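Long-range contacts in salmonella plasmid virulence: SpvB (Salmonella typhimurium, PDB 6P0X), which catalyses, in all likelihood, NAD-dependent ADP-ribosylation of actin on an arginine, which blocks filament assembly, the chain here being the N-terminal domain of that toxin: residues L170-V175 and L225-S230; V250-P255 and R308-Y313. One frame throughout, in Å; residues are numbered along the deposited sequence.

How the contacts relate
Following the chain from the N terminus, contact 1 comes first: strand 165-175 is met by residues 225-230, in the loop between strands 215-218 and 237-244, so that it closes an excursion of 49 residues. Contact 2 opens only after that excursion has ended. The loop after strand 237-244 supplies residues 250-255, and strand 304-314 closes 52 further residues with R308-Y313. The two loops therefore follow in series, neither nested nor crossed. The nearest atoms of contact 1 and contact 2 are about 17 Å apart. In each case an irregular loop is held by a charged side chain reaching out from a strand of this largely antiparallel beta domain, a buried glutamate in contact 1 and an arginine in contact 2.

Contact 1. Residues L170-V175 and L225-S230; sequences LVEESV and LYLWTS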
ATOM      1  N   LEU A 170      -0.509   5.640  -1.058  1.00 24.08           N
ATOM      2  CA  LEU A 170      -0.076   4.488  -0.280  1.00 19.86           C
ATOM      3  C   LEU A 170       1.441   4.479  -0.157  1.00 19.66           C
ATOM      4  O   LEU A 170       2.151   4.843  -1.101  1.00 21.67           O
ATOM      5  CB  LEU A 170      -0.554   3.196  -0.946  1.00 23.58           C
ATOM      6  CG  LEU A 170      -2.028   3.155  -1.358  1.00 22.08           C
ATOM      7  CD1 LEU A 170      -2.358   1.840  -2.038  1.00 23.10           C
ATOM      8  CD2 LEU A 170      -2.929   3.367  -0.154  1.00 18.55           C
ATOM      9  N   VAL A 171       1.936   4.058   1.012  1.00 20.24           N
ATOM     10  CA  VAL A 171       3.379   4.014   1.221  1.00 23.37           C
ATOM     11  C   VAL A 171       4.005   3.106   0.176  1.00 25.86           C
ATOM     12  O   VAL A 171       3.562   1.970  -0.044  1.00 27.47           O
ATOM     13  CB  VAL A 171       3.722   3.573   2.653  1.00 25.07           C
ATOM     14  CG1 VAL A 171       3.195   2.173   2.957  1.00 23.86           C
ATOM     15  CG2 VAL A 171       5.230   3.633   2.868  1.00 22.09           C
ATOM     16  N   GLU A 172       5.013   3.622  -0.508  1.00 25.91           N
ATOM     17  CA  GLU A 172       5.630   2.905  -1.608  1.00 27.11           C
ATOM     18  C   GLU A 172       7.084   2.561  -1.359  1.00 27.14           C
ATOM     19  O   GLU A 172       7.546   1.523  -1.840  1.00 29.19           O
ATOM     20  CB  GLU A 172       5.511   3.717  -2.907  1.00 28.94           C
ATOM     21  CG  GLU A 172       5.541   2.869  -4.168  1.00 35.35           C
ATOM     22  CD  GLU A 172       5.216   3.666  -5.415  1.00 38.80           C
ATOM     23  OE1 GLU A 172       4.962   4.883  -5.297  1.00 41.04           O
ATOM     24  OE2 GLU A 172       5.216   3.075  -6.516  1.00 36.70           O
ATOM     25  N   GLU A 173       7.818   3.388  -0.618  1.00 25.24           N
ATOM     26  CA  GLU A 173       9.184   3.004  -0.281  1.00 26.87           C
ATOM     27  C   GLU A 173       9.588   3.633   1.043  1.00 31.63           C
ATOM     28  O   GLU A 173       9.239   4.780   1.326  1.00 35.86           O
ATOM     29  CB  GLU A 173      10.178   3.405  -1.375  1.00 28.85           C
ATOM     30  CG  GLU A 173      11.612   2.998  -1.066  1.00 33.06           C
ATOM     31  CD  GLU A 173      12.610   3.494  -2.097  1.00 44.36           C
ATOM     32  OE1 GLU A 173      13.810   3.168  -1.963  1.00 44.54           O
ATOM     33  OE2 GLU A 173      12.201   4.219  -3.029  1.00 43.05           O
ATOM     34  N   SER A 174      10.318   2.869   1.851  1.00 30.17           N
ATOM     35  CA  SER A 174      10.850   3.342   3.121  1.00 30.42           C
ATOM     36  C   SER A 174      12.344   3.066   3.172  1.00 32.28           C
ATOM     37  O   SER A 174      12.804   2.027   2.691  1.00 38.96           O
ATOM     38  CB  SER A 174      10.158   2.664   4.306  1.00 28.06           C
ATOM     39  OG  SER A 174       8.753   2.755   4.187  1.00 29.79           O
ATOM     40  N   VAL A 175      13.095   3.994   3.760  1.00 32.01           N
ATOM     41  CA  VAL A 175      14.542   3.854   3.886  1.00 34.36           C
ATOM     42  C   VAL A 175      14.968   4.315   5.273  1.00 35.29           C
ATOM     43  O   VAL A 175      14.442   5.299   5.806  1.00 45.15           O
ATOM     44  CB  VAL A 175      15.302   4.631   2.784  1.00 37.18           C
ATOM     45  CG1 VAL A 175      15.187   6.141   2.986  1.00 37.29           C
ATOM     46  CG2 VAL A 175      16.761   4.204   2.745  1.00 38.05           C
ATOM     47  N   LEU A 225      16.376   7.090  -1.627  1.00 44.57           N
ATOM     48  CA  LEU A 225      15.211   6.308  -2.017  1.00 50.60           C
ATOM     49  C   LEU A 225      15.294   5.983  -3.503  1.00 47.10           C
ATOM     50  O   LEU A 225      15.534   6.869  -4.329  1.00 47.37           O
ATOM     51  CB  LEU A 225      13.925   7.079  -1.712  1.00 41.64           C
ATOM     52  CG  LEU A 225      13.544   7.277  -0.243  1.00 41.80           C
ATOM     53  CD1 LEU A 225      12.663   8.501  -0.090  1.00 37.61           C
ATOM     54  CD2 LEU A 225      12.826   6.045   0.285  1.00 39.06           C
ATOM     55  N   TYR A 226      15.100   4.704  -3.840  1.00 37.31           N
ATOM     56  CA  TYR A 226      15.185   4.289  -5.239  1.00 37.49           C
ATOM     57  C   TYR A 226      14.167   5.023  -6.101  1.00 36.29           C
ATOM     58  O   TYR A 226      14.450   5.364  -7.256  1.00 37.55           O
ATOM     59  CB  TYR A 226      14.979   2.780  -5.363  1.00 37.49           C
ATOM     60  CG  TYR A 226      15.911   1.927  -4.532  1.00 41.99           C
ATOM     61  CD1 TYR A 226      17.292   2.019  -4.675  1.00 43.12           C
ATOM     62  CD2 TYR A 226      15.406   1.003  -3.627  1.00 37.73           C
ATOM     63  CE1 TYR A 226      18.144   1.227  -3.921  1.00 43.56           C
ATOM     64  CE2 TYR A 226      16.247   0.205  -2.874  1.00 42.67           C
ATOM     65  CZ  TYR A 226      17.613   0.321  -3.021  1.00 49.68           C
ATOM     66  OH  TYR A 226      18.445  -0.474  -2.267  1.00 52.24           O
ATOM     67  N   LEU A 227      12.978   5.282  -5.558  1.00 34.60           N
ATOM     68  CA  LEU A 227      11.908   5.859  -6.360  1.00 39.24           C
ATOM     69  C   LEU A 227      12.147   7.324  -6.702  1.00 42.35           C
ATOM     70  O   LEU A 227      11.371   7.889  -7.480  1.00 39.54           O
ATOM     71  CB  LEU A 227      10.570   5.698  -5.634  1.00 39.94           C
ATOM     72  CG  LEU A 227      10.099   4.251  -5.490  1.00 38.38           C
ATOM     73  CD1 LEU A 227       8.811   4.174  -4.686  1.00 35.77           C
ATOM     74  CD2 LEU A 227       9.929   3.598  -6.855  1.00 38.89           C
ATOM     75  N   TRP A 228      13.190   7.948  -6.145  1.00 43.30           N
ATOM     76  CA  TRP A 228      13.605   9.257  -6.638  1.00 50.51           C
ATOM     77  C   TRP A 228      14.037   9.174  -8.097  1.00 62.00           C
ATOM     78  O   TRP A 228      13.752  10.076  -8.893  1.00 61.23           O
ATOM     79  CB  TRP A 228      14.760   9.812  -5.798  1.00 47.17           C
ATOM     80  CG  TRP A 228      14.422  10.344  -4.427  1.00 40.47           C
ATOM     81  CD1 TRP A 228      15.093  10.078  -3.269  1.00 40.78           C
ATOM     82  CD2 TRP A 228      13.368  11.255  -4.077  1.00 38.07           C
ATOM     83  NE1 TRP A 228      14.519  10.750  -2.220  1.00 39.34           N
ATOM     84  CE2 TRP A 228      13.459  11.480  -2.687  1.00 37.79           C
ATOM     85  CE3 TRP A 228      12.353  11.893  -4.798  1.00 36.14           C
ATOM     86  CZ2 TRP A 228      12.576  12.316  -2.005  1.00 36.02           C
ATOM     87  CZ3 TRP A 228      11.477  12.724  -4.118  1.00 35.47           C
ATOM     88  CH2 TRP A 228      11.596  12.929  -2.736  1.00 31.70           C
ATOM     89  N   THR A 229      14.717   8.087  -8.464  1.00 67.15           N
ATOM     90  CA  THR A 229      15.351   7.946  -9.769  1.00 70.31           C
ATOM     91  C   THR A 229      14.456   7.257 -10.794  1.00 70.37           C
ATOM     92  O   THR A 229      14.306   7.747 -11.917  1.00 74.36           O
ATOM     93  CB  THR A 229      16.659   7.167  -9.618  1.00 66.46           C
ATOM     94  OG1 THR A 229      17.574   7.926  -8.820  1.00 68.74           O
ATOM     95  CG2 THR A 229      17.280   6.888 -10.977  1.00 73.79           C
ATOM     96  N   SER A 230      13.860   6.125 -10.429  1.00 66.05           N
ATOM     97  CA  SER A 230      13.134   5.294 -11.375  1.00 65.45           C
ATOM     98  C   SER A 230      11.742   4.982 -10.845  1.00 63.54           C
ATOM     99  O   SER A 230      11.435   5.184  -9.668  1.00 69.49           O
ATOM    100  CB  SER A 230      13.890   3.990 -11.649  1.00 68.75           C
ATOM    101  OG  SER A 230      14.300   3.394 -10.430  1.00 71.52           O
TER
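E173 reaches from its strand into the turn that begins at L225 and presents its carboxylate to two successive backbone amides. Y226 N donates to E173 OE1 at 2.7 Å, and L227 N donates to E173 OE2 at 2.9 Å with an N-H...O angle of 161°. Each oxygen uses its syn lone pair, so the carboxylate receives the two N-H groups as a fork, which fixes its rotation. The side chain gets there fully extended, with CG anti to the backbone N (chi1 -179°). OE1 has a further hydrogen bond with H181 ND1, and this gathering of partners would be expected to stabilise a buried negative charge.

Packing is tight around this fork. L225 runs past E173 in the opposite direction, bringing its CD2 to 3.5 Å from E173 CG, and the same methyl meets V175 CG1 at 3.6 Å. Nearer the root of the glutamate, L227 CD1 touches E173 CB at 3.7 Å and lies 3.6 Å from E172 CG, the L227 and E172 side chains crossing at about a right angle. The carboxylate of E172 turns to T152 instead. E172 and E173 form a classic beta bulge opposite L148. Y226 CD2 approaches E173 OE1 at 3.2 Å, the planes of ring and carboxylate being 14° apart, and the ring stacks on H181.

The contact opens to solvent at Y226, which is partly exposed. After the turn the chain leaves the strand, and T229 and S230 are poorly ordered.

L225 and L227 pack on strand 146-149, while W228 packs elsewhere, against Y99, F104 and W127. The turn is thus fitted beside strand 165-175, whose antiparallel neighbours here are strands 146-149 and 181-188.

Contact 2. Residues V250-P255 and R308-Y313; sequences VDPQVP and RLLLEY. With AKR (acrylic acid), chain E.
R308 holds the loop 250-255 by its backbone carbonyls, the hydrogen bonds all being given by its guanidinium. R308 NH1 donates to D251 O at 3.0 Å, tilted 32° from the carbonyl plane, and weakly to V254 O; NH2 adds a weak bond to D251 O. V254 N reaches D251 O from the opposite face, so this oxygen is gripped by strand and loop together. The arginine spans the gap because its chain is extended from CG to NE, and Y330 OH and Q288 OE1 bind NH1 and NE. Water 1 donates to V254 O at 2.8 Å and accepts a weak bond from R308 NH2.

Within the loop, D251 OD1 accepts from Q253 N at 2.9 Å, an Asx turn at the same residue whose carbonyl receives R308. Farther along the strand two oxygens approach closely, E312 OE2 and acrylic acid O, 3.0 Å apart.

The apolar contact is a single loose one, L310 CD2 lying 4.0 Å from P252 CB; the same methyl also comes to 3.8 Å from the carbonyl oxygen V250 O.

The loop rests over strand 304-314, which pairs with strands 288-293 and 321-328; P252 also touches R326 on the latter.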
ATOM      1  N   VAL A 250      -5.171 -22.248  -3.826  1.00 56.11           N
ATOM      2  CA  VAL A 250      -5.406 -22.302  -2.387  1.00 56.61           C
ATOM      3  C   VAL A 250      -5.422 -23.732  -1.872  1.00 57.92           C
ATOM      4  O   VAL A 250      -5.838 -23.972  -0.733  1.00 51.03           O
ATOM      5  CB  VAL A 250      -6.703 -21.570  -2.004  1.00 46.42           C
ATOM      6  CG1 VAL A 250      -6.625 -20.110  -2.408  1.00 39.10           C
ATOM      7  CG2 VAL A 250      -7.908 -22.248  -2.648  1.00 43.39           C
ATOM      8  N   ASP A 251      -4.984 -24.689  -2.680  1.00 64.49           N
ATOM      9  CA  ASP A 251      -4.931 -26.081  -2.251  1.00 62.86           C
ATOM     10  C   ASP A 251      -3.809 -26.242  -1.233  1.00 60.67           C
ATOM     11  O   ASP A 251      -2.653 -25.927  -1.546  1.00 60.36           O
ATOM     12  CB  ASP A 251      -4.706 -26.993  -3.461  1.00 67.37           C
ATOM     13  CG  ASP A 251      -4.877 -28.477  -3.137  1.00 70.30           C
ATOM     14  OD1 ASP A 251      -4.760 -28.870  -1.957  1.00 69.04           O
ATOM     15  OD2 ASP A 251      -5.120 -29.260  -4.081  1.00 69.30           O
ATOM     16  N   PRO A 252      -4.093 -26.699  -0.010  1.00 64.90           N
ATOM     17  CA  PRO A 252      -3.010 -26.885   0.968  1.00 62.52           C
ATOM     18  C   PRO A 252      -2.031 -27.978   0.577  1.00 68.33           C
ATOM     19  O   PRO A 252      -0.927 -28.021   1.132  1.00 70.71           O
ATOM     20  CB  PRO A 252      -3.754 -27.235   2.262  1.00 54.84           C
ATOM     21  CG  PRO A 252      -5.063 -27.788   1.806  1.00 54.90           C
ATOM     22  CD  PRO A 252      -5.413 -27.023   0.560  1.00 60.44           C
ATOM     23  N   GLN A 253      -2.399 -28.863  -0.352  1.00 69.95           N
ATOM     24  CA  GLN A 253      -1.491 -29.923  -0.774  1.00 79.40           C
ATOM     25  C   GLN A 253      -0.479 -29.438  -1.806  1.00 78.49           C
ATOM     26  O   GLN A 253       0.637 -29.965  -1.866  1.00 83.19           O
ATOM     27  CB  GLN A 253      -2.285 -31.097  -1.353  1.00 82.48           C
ATOM     28  CG  GLN A 253      -3.349 -31.662  -0.427  1.00 79.75           C
ATOM     29  CD  GLN A 253      -4.113 -32.819  -1.048  1.00 88.55           C
ATOM     30  OE1 GLN A 253      -3.622 -33.487  -1.960  1.00 94.36           O
ATOM     31  NE2 GLN A 253      -5.324 -33.060  -0.558  1.00 88.57           N
ATOM     32  N   VAL A 254      -0.836 -28.447  -2.613  1.00 75.80           N
ATOM     33  CA  VAL A 254       0.018 -27.953  -3.690  1.00 77.48           C
ATOM     34  C   VAL A 254       0.689 -26.664  -3.219  1.00 74.76           C
ATOM     35  O   VAL A 254      -0.019 -25.698  -2.894  1.00 73.88           O
ATOM     36  CB  VAL A 254      -0.784 -27.719  -4.979  1.00 75.40           C
ATOM     37  CG1 VAL A 254       0.140 -27.302  -6.114  1.00 74.84           C
ATOM     38  CG2 VAL A 254      -1.560 -28.974  -5.349  1.00 75.75           C
ATOM     39  N   PRO A 255       2.017 -26.604  -3.169  1.00 70.11           N
ATOM     40  CA  PRO A 255       2.695 -25.363  -2.769  1.00 66.61           C
ATOM     41  C   PRO A 255       2.561 -24.294  -3.839  1.00 67.73           C
ATOM     42  O   PRO A 255       2.625 -24.592  -5.041  1.00 74.23           O
ATOM     43  CB  PRO A 255       4.155 -25.803  -2.600  1.00 63.07           C
ATOM     44  CG  PRO A 255       4.298 -26.952  -3.536  1.00 60.90           C
ATOM     45  CD  PRO A 255       2.975 -27.675  -3.493  1.00 63.83           C
ATOM     46  N   ARG A 308       3.808 -20.279   4.607  1.00 44.95           N
ATOM     47  CA  ARG A 308       2.561 -20.033   3.888  1.00 44.59           C
ATOM     48  C   ARG A 308       1.440 -19.856   4.902  1.00 41.08           C
ATOM     49  O   ARG A 308       1.002 -20.832   5.513  1.00 40.45           O
ATOM     50  CB  ARG A 308       2.246 -21.190   2.935  1.00 42.57           C
ATOM     51  CG  ARG A 308       0.877 -21.113   2.276  1.00 44.04           C
ATOM     52  CD  ARG A 308       0.625 -22.327   1.404  1.00 45.94           C
ATOM     53  NE  ARG A 308      -0.476 -22.101   0.472  1.00 51.38           N
ATOM     54  CZ  ARG A 308      -0.990 -23.037  -0.321  1.00 52.73           C
ATOM     55  NH1 ARG A 308      -0.503 -24.269  -0.300  1.00 52.76           N
ATOM     56  NH2 ARG A 308      -1.992 -22.741  -1.138  1.00 55.74           N
ATOM     57  N   LEU A 309       0.957 -18.629   5.074  1.00 35.97           N
ATOM     58  CA  LEU A 309      -0.217 -18.382   5.899  1.00 39.90           C
ATOM     59  C   LEU A 309      -1.439 -18.534   5.004  1.00 33.70           C
ATOM     60  O   LEU A 309      -1.682 -17.701   4.123  1.00 41.04           O
ATOM     61  CB  LEU A 309      -0.161 -16.996   6.537  1.00 32.73           C
ATOM     62  CG  LEU A 309      -1.439 -16.535   7.247  1.00 34.77           C
ATOM     63  CD1 LEU A 309      -1.786 -17.457   8.407  1.00 33.03           C
ATOM     64  CD2 LEU A 309      -1.323 -15.089   7.722  1.00 30.12           C
ATOM     65  N   LEU A 310      -2.200 -19.601   5.231  1.00 34.82           N
ATOM     66  CA  LEU A 310      -3.387 -19.925   4.457  1.00 38.80           C
ATOM     67  C   LEU A 310      -4.620 -19.531   5.248  1.00 40.34           C
ATOM     68  O   LEU A 310      -4.764 -19.905   6.424  1.00 51.36           O
ATOM     69  CB  LEU A 310      -3.439 -21.413   4.109  1.00 36.82           C
ATOM     70  CG  LEU A 310      -4.510 -21.800   3.083  1.00 46.78           C
ATOM     71  CD1 LEU A 310      -4.403 -20.957   1.817  1.00 40.33           C
ATOM     72  CD2 LEU A 310      -4.440 -23.289   2.756  1.00 43.34           C
ATOM     73  N   LEU A 311      -5.492 -18.767   4.596  1.00 34.55           N
ATOM     74  CA  LEU A 311      -6.712 -18.233   5.174  1.00 31.53           C
ATOM     75  C   LEU A 311      -7.905 -18.974   4.590  1.00 33.02           C
ATOM     76  O   LEU A 311      -7.983 -19.174   3.374  1.00 35.16           O
ATOM     77  CB  LEU A 311      -6.831 -16.736   4.884  1.00 29.56           C
ATOM     78  CG  LEU A 311      -5.604 -15.877   5.206  1.00 32.41           C
ATOM     79  CD1 LEU A 311      -5.777 -14.463   4.667  1.00 27.04           C
ATOM     80  CD2 LEU A 311      -5.312 -15.856   6.701  1.00 30.48           C
ATOM     81  N   GLU A 312      -8.817 -19.397   5.455  1.00 34.63           N
ATOM     82  CA  GLU A 312     -10.062 -20.035   5.057  1.00 39.31           C
ATOM     83  C   GLU A 312     -11.216 -19.105   5.399  1.00 34.07           C
ATOM     84  O   GLU A 312     -11.292 -18.595   6.529  1.00 31.25           O
ATOM     85  CB  GLU A 312     -10.240 -21.383   5.760  1.00 40.47           C
ATOM     86  CG  GLU A 312      -9.086 -22.351   5.564  1.00 55.04           C
ATOM     87  CD  GLU A 312      -9.316 -23.676   6.265  1.00 70.15           C
ATOM     88  OE1 GLU A 312     -10.427 -24.234   6.132  1.00 75.23           O
ATOM     89  OE2 GLU A 312      -8.389 -24.157   6.949  1.00 74.32           O
ATOM     90  N   TYR A 313     -12.125 -18.926   4.439  1.00 29.70           N
ATOM     91  CA  TYR A 313     -13.232 -17.990   4.537  1.00 34.61           C
ATOM     92  C   TYR A 313     -14.560 -18.721   4.444  1.00 37.15           C
ATOM     93  O   TYR A 313     -14.675 -19.761   3.788  1.00 32.19           O
ATOM     94  CB  TYR A 313     -13.202 -16.949   3.410  1.00 28.27           C
ATOM     95  CG  TYR A 313     -12.090 -15.937   3.484  1.00 27.07           C
ATOM     96  CD1 TYR A 313     -12.233 -14.774   4.228  1.00 25.52           C
ATOM     97  CD2 TYR A 313     -10.907 -16.128   2.786  1.00 27.96           C
ATOM     98  CE1 TYR A 313     -11.223 -13.839   4.290  1.00 30.38           C
ATOM     99  CE2 TYR A 313      -9.893 -15.201   2.839  1.00 33.76           C
ATOM    100  CZ  TYR A 313     -10.055 -14.057   3.594  1.00 31.13           C
ATOM    101  OH  TYR A 313      -9.047 -13.126   3.653  1.00 35.79           O
TER
HETATM  102  CA  AKR E 403     -11.078 -26.325   9.882  1.00 64.66           C
HETATM  103  CB  AKR E 403     -11.608 -27.043  10.853  1.00 59.13           C
HETATM  104  C   AKR E 403      -9.723 -26.709   9.290  1.00 64.69           C
HETATM  105  O   AKR E 403      -8.744 -25.919   9.365  1.00 62.64           O
HETATM  106  OXT AKR E 403      -9.583 -27.825   8.726  1.00 64.42           O
HETATM  107  O   HOH W   1      -1.894 -24.167  -4.236  1.00 61.41           O